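Local coordinates for proteasome assembly chaperone family protein (Pyrococcus furiosus, PDB 3VR0), which functions as an archaeal proteasome activator and is a homologue of proteasome assembly chaperones of the PAC2 family, at residues R27-G38 with V130-M141. Sequence-based numbering, arbitrary orientation.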
loop_
_atom_site.group_PDB
_atom_site.type_symbol
_atom_site.label_atom_id
_atom_site.label_comp_id
_atom_site.label_asym_id
_atom_site.label_seq_id
_atom_site.Cartn_x
_atom_site.Cartn_y
_atom_site.Cartn_z
ATOM N N ARG C 27 -0.856 -29.672 20.186
ATOM C CA ARG C 27 -2.261 -29.498 20.368
ATOM C C ARG C 27 -2.670 -29.737 21.818
ATOM O O ARG C 27 -2.822 -30.899 22.253
ATOM C CB ARG C 27 -3.013 -30.482 19.514
ATOM C CG ARG C 27 -2.521 -30.510 18.052
ATOM C CD ARG C 27 -3.788 -30.300 17.228
ATOM N NE ARG C 27 -3.418 -29.361 16.225
ATOM C CZ ARG C 27 -4.253 -28.575 15.600
ATOM N NH1 ARG C 27 -5.545 -28.592 15.893
ATOM N NH2 ARG C 27 -3.745 -27.749 14.715
ATOM N N PRO C 28 -2.953 -28.658 22.544
ATOM C CA PRO C 28 -3.282 -28.778 23.967
ATOM C C PRO C 28 -4.633 -29.408 24.186
ATOM O O PRO C 28 -5.569 -29.370 23.322
ATOM C CB PRO C 28 -3.256 -27.310 24.481
ATOM C CG PRO C 28 -2.457 -26.534 23.362
ATOM C CD PRO C 28 -2.924 -27.250 22.104
ATOM N N ASP C 29 -4.722 -29.974 25.370
ATOM C CA ASP C 29 -5.866 -30.728 25.808
ATOM C C ASP C 29 -6.839 -29.728 26.397
ATOM O O ASP C 29 -7.001 -29.634 27.644
ATOM C CB ASP C 29 -5.420 -31.775 26.860
ATOM C CG ASP C 29 -6.596 -32.573 27.404
ATOM O OD1 ASP C 29 -7.625 -32.579 26.724
ATOM O OD2 ASP C 29 -6.481 -33.188 28.485
ATOM N N ILE C 30 -7.492 -28.957 25.523
ATOM C CA ILE C 30 -8.380 -27.930 26.027
ATOM C C ILE C 30 -9.641 -28.003 25.288
ATOM O O ILE C 30 -9.657 -28.483 24.172
ATOM C CB ILE C 30 -7.794 -26.503 25.903
ATOM C CG1 ILE C 30 -7.530 -26.069 24.410
ATOM C CG2 ILE C 30 -6.604 -26.409 26.806
ATOM C CD1 ILE C 30 -6.634 -24.775 24.300
ATOM N N TYR C 31 -10.716 -27.532 25.882
ATOM C CA TYR C 31 -11.921 -27.469 25.105
ATOM C C TYR C 31 -12.833 -26.305 25.418
ATOM O O TYR C 31 -12.952 -25.880 26.552
ATOM C CB TYR C 31 -12.716 -28.782 25.179
ATOM C CG TYR C 31 -13.740 -28.775 24.057
ATOM C CD1 TYR C 31 -13.331 -28.447 22.746
ATOM C CD2 TYR C 31 -15.123 -28.997 24.313
ATOM C CE1 TYR C 31 -14.235 -28.401 21.700
ATOM C CE2 TYR C 31 -16.063 -28.932 23.249
ATOM C CZ TYR C 31 -15.589 -28.629 21.946
ATOM O OH TYR C 31 -16.437 -28.556 20.867
ATOM N N ASP C 32 -13.476 -25.807 24.363
ATOM C CA ASP C 32 -14.374 -24.670 24.435
ATOM C C ASP C 32 -13.686 -23.536 25.192
ATOM O O ASP C 32 -14.300 -22.938 26.042
ATOM C CB ASP C 32 -15.680 -25.065 25.167
ATOM C CG ASP C 32 -16.770 -24.007 25.042
ATOM O OD1 ASP C 32 -16.707 -23.175 24.113
ATOM O OD2 ASP C 32 -17.710 -24.006 25.874
ATOM N N PRO C 33 -12.413 -23.250 24.880
ATOM C CA PRO C 33 -11.756 -22.226 25.663
ATOM C C PRO C 33 -12.275 -20.816 25.366
ATOM O O PRO C 33 -13.004 -20.577 24.364
ATOM C CB PRO C 33 -10.300 -22.370 25.260
ATOM C CG PRO C 33 -10.356 -22.930 23.848
ATOM C CD PRO C 33 -11.568 -23.744 23.767
ATOM N N ILE C 34 -11.954 -19.884 26.248
ATOM C CA ILE C 34 -12.221 -18.489 25.951
ATOM C C ILE C 34 -10.909 -17.981 25.361
ATOM O O ILE C 34 -9.833 -18.294 25.895
ATOM C CB ILE C 34 -12.679 -17.692 27.207
ATOM C CG1 ILE C 34 -14.091 -18.170 27.670
ATOM C CG2 ILE C 34 -12.679 -16.153 26.929
ATOM C CD1 ILE C 34 -14.508 -17.667 29.057
ATOM N N PHE C 35 -11.010 -17.258 24.236
ATOM C CA PHE C 35 -9.857 -16.610 23.609
ATOM C C PHE C 35 -9.633 -15.208 24.162
ATOM O O PHE C 35 -10.449 -14.327 23.981
ATOM C CB PHE C 35 -10.115 -16.570 22.085
ATOM C CG PHE C 35 -8.990 -15.984 21.254
ATOM C CD1 PHE C 35 -7.678 -16.089 21.644
ATOM C CD2 PHE C 35 -9.276 -15.383 20.000
ATOM C CE1 PHE C 35 -6.643 -15.566 20.860
ATOM C CE2 PHE C 35 -8.233 -14.850 19.218
ATOM C CZ PHE C 35 -6.932 -14.940 19.641
ATOM N N ILE C 36 -8.498 -14.962 24.769
ATOM C CA ILE C 36 -8.228 -13.680 25.332
ATOM C C ILE C 36 -7.107 -12.957 24.580
ATOM O O ILE C 36 -6.028 -13.541 24.371
ATOM C CB ILE C 36 -7.794 -13.793 26.806
ATOM C CG1 ILE C 36 -8.867 -14.527 27.618
ATOM C CG2 ILE C 36 -7.610 -12.368 27.447
ATOM C CD1 ILE C 36 -8.479 -14.662 29.060
ATOM N N GLU C 37 -7.357 -11.681 24.205
ATOM C CA GLU C 37 -6.380 -10.906 23.388
ATOM C C GLU C 37 -5.795 -9.707 24.128
ATOM O O GLU C 37 -6.533 -8.848 24.621
ATOM C CB GLU C 37 -6.980 -10.460 22.055
ATOM C CG GLU C 37 -6.051 -9.506 21.247
ATOM C CD GLU C 37 -6.237 -8.043 21.623
ATOM O OE1 GLU C 37 -7.338 -7.699 22.062
ATOM O OE2 GLU C 37 -5.286 -7.231 21.556
ATOM N N GLY C 38 -4.478 -9.676 24.208
ATOM C CA GLY C 38 -3.737 -8.539 24.756
ATOM C C GLY C 38 -2.510 -8.233 23.905
ATOM O O GLY C 38 -1.369 -8.441 24.314
ATOM N N VAL C 130 -7.924 -20.649 16.495
ATOM C CA VAL C 130 -8.570 -20.780 17.779
ATOM C C VAL C 130 -9.887 -21.610 17.685
ATOM O O VAL C 130 -10.230 -22.371 18.604
ATOM C CB VAL C 130 -8.628 -19.340 18.319
ATOM C CG1 VAL C 130 -9.986 -18.727 18.445
ATOM C CG2 VAL C 130 -7.546 -19.004 19.335
ATOM N N GLN C 131 -10.587 -21.499 16.564
ATOM C CA GLN C 131 -11.724 -22.349 16.286
ATOM C C GLN C 131 -11.363 -23.841 16.105
ATOM O O GLN C 131 -12.220 -24.688 16.286
ATOM C CB GLN C 131 -12.492 -21.866 15.050
ATOM C CG GLN C 131 -13.316 -20.580 15.238
ATOM C CD GLN C 131 -14.093 -20.250 13.956
ATOM O OE1 GLN C 131 -13.511 -19.900 12.922
ATOM N NE2 GLN C 131 -15.399 -20.390 14.018
ATOM N N GLU C 132 -10.121 -24.163 15.761
ATOM C CA GLU C 132 -9.749 -25.571 15.750
ATOM C C GLU C 132 -9.884 -26.200 17.127
ATOM O O GLU C 132 -10.006 -27.403 17.200
ATOM C CB GLU C 132 -8.338 -25.795 15.216
ATOM C CG GLU C 132 -8.172 -25.334 13.775
ATOM C CD GLU C 132 -6.762 -25.523 13.295
ATOM O OE1 GLU C 132 -5.907 -26.151 14.006
ATOM O OE2 GLU C 132 -6.507 -25.062 12.177
ATOM N N PHE C 133 -9.902 -25.393 18.198
ATOM C CA PHE C 133 -10.000 -25.906 19.579
ATOM C C PHE C 133 -11.388 -25.760 20.141
ATOM O O PHE C 133 -11.609 -25.926 21.328
ATOM C CB PHE C 133 -8.935 -25.252 20.468
ATOM C CG PHE C 133 -7.567 -25.550 19.996
ATOM C CD1 PHE C 133 -6.933 -26.750 20.369
ATOM C CD2 PHE C 133 -6.942 -24.710 19.055
ATOM C CE1 PHE C 133 -5.657 -27.071 19.830
ATOM C CE2 PHE C 133 -5.684 -24.999 18.549
ATOM C CZ PHE C 133 -5.043 -26.186 18.934
ATOM N N GLY C 134 -12.334 -25.429 19.271
ATOM C CA GLY C 134 -13.698 -25.240 19.691
ATOM C C GLY C 134 -14.000 -23.871 20.290
ATOM O O GLY C 134 -15.043 -23.725 20.894
ATOM N N THR C 135 -13.104 -22.888 20.191
ATOM C CA THR C 135 -13.363 -21.522 20.715
ATOM C C THR C 135 -14.579 -20.853 20.083
ATOM O O THR C 135 -14.731 -20.863 18.843
ATOM C CB THR C 135 -12.191 -20.591 20.457
ATOM O OG1 THR C 135 -10.996 -21.229 20.909
ATOM C CG2 THR C 135 -12.378 -19.229 21.185
ATOM N N ARG C 136 -15.449 -20.310 20.940
ATOM C CA ARG C 136 -16.653 -19.590 20.502
ATOM C C ARG C 136 -16.600 -18.184 21.034
ATOM O O ARG C 136 -17.188 -17.294 20.463
ATOM C CB ARG C 136 -17.952 -20.262 21.036
ATOM C CG ARG C 136 -18.159 -21.747 20.538
ATOM C CD ARG C 136 -19.292 -22.489 21.323
ATOM N NE ARG C 136 -19.044 -22.416 22.777
ATOM C CZ ARG C 136 -19.901 -21.907 23.664
ATOM N NH1 ARG C 136 -21.114 -21.488 23.251
ATOM N NH2 ARG C 136 -19.556 -21.837 24.955
ATOM N N GLU C 137 -15.907 -18.005 22.160
ATOM C CA GLU C 137 -16.082 -16.847 23.005
ATOM C C GLU C 137 -14.746 -16.111 23.117
ATOM O O GLU C 137 -13.698 -16.742 23.310
ATOM C CB GLU C 137 -16.545 -17.261 24.415
ATOM C CG GLU C 137 -17.026 -16.041 25.250
ATOM C CD GLU C 137 -17.645 -16.422 26.637
ATOM O OE1 GLU C 137 -17.960 -17.605 26.831
ATOM O OE2 GLU C 137 -17.753 -15.538 27.526
ATOM N N ILE C 138 -14.799 -14.784 23.011
ATOM C CA ILE C 138 -13.595 -13.960 22.895
ATOM C C ILE C 138 -13.645 -12.829 23.884
ATOM O O ILE C 138 -14.660 -12.189 23.991
ATOM C CB ILE C 138 -13.519 -13.351 21.485
ATOM C CG1 ILE C 138 -13.448 -14.434 20.427
ATOM C CG2 ILE C 138 -12.310 -12.458 21.317
ATOM C CD1 ILE C 138 -13.921 -13.964 18.973
ATOM N N ILE C 139 -12.541 -12.529 24.564
ATOM C CA ILE C 139 -12.499 -11.341 25.384
ATOM C C ILE C 139 -11.302 -10.532 24.911
ATOM O O ILE C 139 -10.205 -11.050 24.877
ATOM C CB ILE C 139 -12.305 -11.727 26.886
ATOM C CG1 ILE C 139 -13.506 -12.566 27.390
ATOM C CG2 ILE C 139 -12.161 -10.473 27.711
ATOM C CD1 ILE C 139 -13.350 -12.975 28.909
ATOM N N THR C 140 -11.492 -9.271 24.506
ATOM C CA THR C 140 -10.317 -8.468 24.119
ATOM C C THR C 140 -10.042 -7.393 25.169
ATOM O O THR C 140 -10.943 -6.854 25.759
ATOM C CB THR C 140 -10.483 -7.833 22.719
ATOM O OG1 THR C 140 -11.591 -6.972 22.761
ATOM C CG2 THR C 140 -10.806 -8.911 21.628
ATOM N N MET C 141 -8.777 -7.093 25.374
ATOM C CA MET C 141 -8.357 -6.183 26.372
ATOM C C MET C 141 -7.540 -5.140 25.664
ATOM O O MET C 141 -6.737 -5.463 24.785
ATOM C CB MET C 141 -7.464 -6.921 27.379
ATOM C CG MET C 141 -8.188 -8.186 28.001
ATOM S SD MET C 141 -7.177 -8.839 29.329
ATOM C CE MET C 141 -5.654 -9.174 28.495
HETATM O O HOH W 1 -17.191 -25.445 21.124
HETATM O O HOH W 2 -5.099 -4.902 22.821
#
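Val-130 packs over the ring of Phe-35 where 27-38 meets 130-141, a parallel strand pair of the central mixed sheet in this PAC2-family fold together with the loops leading into it; Phe-133 and Phe-35 have the largest individual shares of the buried surface. Strands 34-37 and 137-141 run at 18° to each other. Phe-35 N bonds Glu-137 O, Phe-35 O takes Ile-139 N, Glu-37 N reaches Ile-139 O and Glu-37 O takes Met-141 N, the alternation expected of a parallel pair. Strand 102-107 borders 34-37 on its other edge.

Phe-35 leaves this sheet on the face shared with Ile-138. Its CG, anti to the backbone N, places the ring where Val-130, in the last turn of helix 116-131, covers one face. Val-130 CG2 stands 3.7 Å from the Phe-35 ring centroid, 11° off the normal, a CH-pi contact centred on the face. Thr-135 CG2 packs against Phe-35 CB, while Thr-135 OG1 donates to Val-130 O at 2.7 Å, linking that last turn to the loop before strand 137-141.

Within a type I turn from Gln-131 to Gly-134, the Phe-133 ring packs against the 27-30 loop. Pro-28 CD comes to 3.6 Å from Phe-133 CE1, and Ile-30 CG1 meets Phe-133 CD1. Phe-133 CZ also sits over one guanidinium face of Arg-27, offset to the rim, with the two planes only modestly inclined. The same guanidinium turns its edge to Glu-132: Arg-27 NH2 to Glu-132 OE1 is 2.8 Å, with the oxygen in the guanidinium plane.

A second salt bridge joins the loops nearer the strands. Arg-136 grips Asp-32 side-on, NE to OD1 at 2.8 Å and NH2 to the syn lone pair of OD2 at 3.0 Å, the carboxylate and guanidinium planes lying 48° apart.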